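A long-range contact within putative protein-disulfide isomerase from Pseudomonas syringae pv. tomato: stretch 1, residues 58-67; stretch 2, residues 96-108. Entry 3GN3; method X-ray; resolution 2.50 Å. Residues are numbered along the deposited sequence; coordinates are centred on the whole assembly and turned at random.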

# COMPACT_ATOMS: atom_id res chain seq x y z
N PRO A 58 11.45 -3.12 13.10
CA PRO A 58 11.18 -3.29 14.54
C PRO A 58 11.88 -4.50 15.16
O PRO A 58 12.10 -4.52 16.38
CB PRO A 58 9.66 -3.46 14.61
CG PRO A 58 9.15 -2.83 13.38
CD PRO A 58 10.20 -3.11 12.32
N TRP A 59 12.24 -5.48 14.33
CA TRP A 59 13.05 -6.60 14.85
C TRP A 59 14.55 -6.26 14.96
O TRP A 59 15.32 -7.05 15.51
CB TRP A 59 12.79 -7.90 14.08
CG TRP A 59 13.16 -7.85 12.62
CD1 TRP A 59 14.32 -8.28 12.06
CD2 TRP A 59 12.36 -7.33 11.55
NE1 TRP A 59 14.30 -8.07 10.70
CE2 TRP A 59 13.11 -7.49 10.36
CE3 TRP A 59 11.08 -6.75 11.48
CZ2 TRP A 59 12.63 -7.07 9.10
CZ3 TRP A 59 10.60 -6.34 10.21
CH2 TRP A 59 11.37 -6.51 9.05
N HIS A 60 14.96 -5.10 14.46
CA HIS A 60 16.27 -4.53 14.78
C HIS A 60 16.06 -3.51 15.94
O HIS A 60 15.77 -2.34 15.70
CB HIS A 60 16.87 -3.86 13.53
CG HIS A 60 17.33 -4.83 12.49
ND1 HIS A 60 18.65 -4.97 12.12
CD2 HIS A 60 16.64 -5.75 11.76
CE1 HIS A 60 18.75 -5.92 11.21
NE2 HIS A 60 17.55 -6.41 10.97
N MET A 61 16.21 -3.98 17.18
CA MET A 61 15.66 -3.26 18.36
C MET A 61 16.26 -1.88 18.68
O MET A 61 15.60 -1.03 19.29
CB MET A 61 15.60 -4.18 19.60
CG MET A 61 14.47 -5.24 19.54
SD MET A 61 14.35 -6.51 20.84
CE MET A 61 15.98 -7.28 20.84
N PHE A 62 17.49 -1.63 18.24
CA PHE A 62 18.04 -0.29 18.40
C PHE A 62 17.88 0.58 17.15
O PHE A 62 18.50 1.65 17.04
CB PHE A 62 19.51 -0.32 18.89
CG PHE A 62 19.65 -0.26 20.40
CD1 PHE A 62 20.36 -1.23 21.08
CD2 PHE A 62 19.06 0.77 21.13
CE1 PHE A 62 20.49 -1.19 22.49
CE2 PHE A 62 19.18 0.83 22.53
CZ PHE A 62 19.90 -0.16 23.21
N SER A 63 17.01 0.17 16.24
CA SER A 63 16.86 0.88 14.98
C SER A 63 16.37 2.31 15.18
O SER A 63 16.88 3.25 14.54
CB SER A 63 15.92 0.13 14.04
OG SER A 63 15.74 0.84 12.82
N GLY A 64 15.38 2.48 16.04
CA GLY A 64 14.82 3.82 16.31
C GLY A 64 15.84 4.82 16.83
O GLY A 64 15.84 5.99 16.42
N VAL A 65 16.72 4.36 17.73
CA VAL A 65 17.79 5.20 18.25
C VAL A 65 18.71 5.55 17.09
O VAL A 65 18.98 6.73 16.82
CB VAL A 65 18.62 4.46 19.33
CG1 VAL A 65 19.79 5.32 19.78
CG2 VAL A 65 17.76 4.06 20.49
N ILE A 66 19.17 4.52 16.38
CA ILE A 66 20.12 4.68 15.28
C ILE A 66 19.58 5.54 14.14
O ILE A 66 20.27 6.43 13.65
CB ILE A 66 20.66 3.32 14.79
CG1 ILE A 66 21.45 2.65 15.92
CG2 ILE A 66 21.52 3.49 13.52
CD1 ILE A 66 21.67 1.15 15.75
N VAL A 67 18.34 5.30 13.74
CA VAL A 67 17.72 6.13 12.68
C VAL A 67 17.66 7.60 13.11
O VAL A 67 17.97 8.49 12.30
CB VAL A 67 16.31 5.60 12.23
CG1 VAL A 67 15.58 6.61 11.35
CG2 VAL A 67 16.42 4.26 11.51
N GLU A 96 27.91 -4.72 16.06
CA GLU A 96 27.93 -4.07 17.38
C GLU A 96 26.70 -3.23 17.66
O GLU A 96 26.52 -2.75 18.78
CB GLU A 96 29.14 -3.16 17.49
CG GLU A 96 30.47 -3.84 17.68
CD GLU A 96 31.60 -2.86 17.37
OE1 GLU A 96 31.70 -1.82 18.08
OE2 GLU A 96 32.36 -3.12 16.40
N PHE A 97 25.89 -2.99 16.65
CA PHE A 97 24.68 -2.21 16.83
C PHE A 97 23.44 -3.09 16.60
O PHE A 97 22.37 -2.59 16.28
CB PHE A 97 24.67 -1.04 15.86
CG PHE A 97 25.71 -0.00 16.15
CD1 PHE A 97 25.52 0.95 17.16
CD2 PHE A 97 26.88 0.06 15.38
CE1 PHE A 97 26.48 1.93 17.41
CE2 PHE A 97 27.85 1.03 15.61
CZ PHE A 97 27.65 1.98 16.64
N GLU A 98 23.59 -4.41 16.77
CA GLU A 98 22.46 -5.31 16.59
C GLU A 98 22.43 -6.35 17.70
O GLU A 98 23.12 -6.18 18.72
CB GLU A 98 22.47 -5.93 15.19
CG GLU A 98 21.17 -5.66 14.40
CD GLU A 98 19.89 -6.21 15.09
OE1 GLU A 98 19.31 -5.53 15.98
OE2 GLU A 98 19.45 -7.32 14.73
N PHE A 99 21.60 -7.38 17.55
CA PHE A 99 21.41 -8.36 18.61
C PHE A 99 21.54 -9.76 18.04
O PHE A 99 21.02 -10.03 16.95
CB PHE A 99 20.02 -8.19 19.25
CG PHE A 99 19.83 -6.90 20.05
CD1 PHE A 99 19.85 -6.94 21.45
CD2 PHE A 99 19.60 -5.68 19.41
CE1 PHE A 99 19.66 -5.78 22.21
CE2 PHE A 99 19.41 -4.50 20.15
CZ PHE A 99 19.45 -4.56 21.57
N GLU A 100 22.21 -10.67 18.75
CA GLU A 100 22.33 -12.03 18.26
C GLU A 100 20.93 -12.61 18.07
O GLU A 100 20.10 -12.59 19.00
CB GLU A 100 23.19 -12.90 19.19
N HIS A 101 20.66 -13.11 16.87
CA HIS A 101 19.33 -13.61 16.48
C HIS A 101 18.22 -12.59 16.74
O HIS A 101 17.11 -12.96 17.11
CB HIS A 101 18.99 -14.91 17.20
CG HIS A 101 20.01 -15.99 17.03
ND1 HIS A 101 20.24 -16.63 15.82
CD2 HIS A 101 20.86 -16.57 17.92
CE1 HIS A 101 21.18 -17.54 15.97
NE2 HIS A 101 21.57 -17.53 17.23
N HIS A 102 18.53 -11.30 16.56
CA HIS A 102 17.63 -10.20 16.90
C HIS A 102 17.02 -10.35 18.31
O HIS A 102 15.90 -9.92 18.55
CB HIS A 102 16.49 -10.07 15.87
CG HIS A 102 16.92 -10.14 14.44
ND1 HIS A 102 17.67 -9.16 13.83
CD2 HIS A 102 16.64 -11.05 13.47
CE1 HIS A 102 17.87 -9.48 12.56
NE2 HIS A 102 17.25 -10.61 12.31
N ALA A 103 17.76 -10.97 19.23
CA ALA A 103 17.21 -11.33 20.55
C ALA A 103 18.16 -11.04 21.70
O ALA A 103 17.75 -10.47 22.71
CB ALA A 103 16.82 -12.80 20.57
N GLY A 104 19.43 -11.43 21.53
CA GLY A 104 20.39 -11.39 22.63
C GLY A 104 21.75 -10.75 22.38
O GLY A 104 21.93 -10.00 21.42
N GLY A 105 22.68 -11.03 23.29
CA GLY A 105 24.04 -10.49 23.25
C GLY A 105 24.21 -9.23 24.10
O GLY A 105 23.26 -8.73 24.71
N PRO A 106 25.45 -8.69 24.12
CA PRO A 106 25.79 -7.51 24.93
C PRO A 106 24.84 -6.31 24.83
O PRO A 106 24.78 -5.51 25.76
CB PRO A 106 27.19 -7.12 24.44
CG PRO A 106 27.48 -7.98 23.24
CD PRO A 106 26.61 -9.20 23.37
N ASN A 107 24.10 -6.15 23.73
CA ASN A 107 23.28 -4.93 23.60
C ASN A 107 22.02 -4.93 24.47
O ASN A 107 21.36 -3.89 24.63
CB ASN A 107 22.97 -4.59 22.15
CG ASN A 107 24.07 -3.78 21.48
OD1 ASN A 107 24.46 -4.08 20.36
ND2 ASN A 107 24.55 -2.75 22.14
N LEU A 108 21.70 -6.10 25.02
CA LEU A 108 20.68 -6.21 26.06
C LEU A 108 21.04 -5.33 27.28
O LEU A 108 20.16 -4.88 28.01
CB LEU A 108 20.47 -7.66 26.48
CG LEU A 108 19.67 -8.51 25.49
CD1 LEU A 108 19.55 -9.94 25.97
CD2 LEU A 108 18.29 -7.91 25.24
O HOH W 1 17.28 -6.65 17.29
O HOH W 2 19.39 -2.92 16.25

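Most of both stretches at this contact is loop or turn. Residues 60-63 form a type I beta turn, closed by Ser63 N to His60 O at 2.9 Å, and lead through Phe62, at the N-cap position, into the helix that starts at Ser63. Across from them, a type II turn from Phe99 to His102 is closed by His102 N to Phe99 O at 2.8 Å. The backbones come nearest at Trp59 and His102, whose CA atoms lie 6.2 Å apart, and 546 Å² is buried in all.

No direct hydrogen bond crosses between the stretches; two waters do the polar bridging. Water 1 donates to Trp59 O (2.7 Å) and Glu98 OE1 (2.7 Å) and accepts from Met61 N (2.9 Å). Water 2 donates to Phe97 O (3.0 Å) and Glu98 OE1 (2.6 Å) and accepts from Phe62 N (3.0 Å). Glu98 OE1 thus receives both waters, linking a carboxylate to the turn's backbone. Glu98 OE2 accepts from His102 ND1 at 2.7 Å, with an N-H...acceptor angle of 147°, a bond within stretch 2 that ties the carboxylate of Glu98, whose side-chain end reaches stretch 1, to His102, which points toward it.

Aromatic contacts flank this polar centre. The edge of Trp59 meets the face of His102, with planes at 85° and Trp59 CD1 3.8 Å from His102 NE2. The His60 and His102 rings meet obliquely, at 51°. Phe62 and Phe99 are nearly parallel (24°) but slid apart, so they barely overlap, although Phe62 CD1 reaches within 3.5 Å of Phe99 CZ.

Aliphatic groups complete the packing. Met61 CE lies 4.0 Å from the centroid of the Phe99 ring and 13° off its normal, a CH-pi contact over the face. Farther along the helix, Ile66 points toward stretch 2 and sets CD1 3.7 Å from Phe97 CB, an apolar contact.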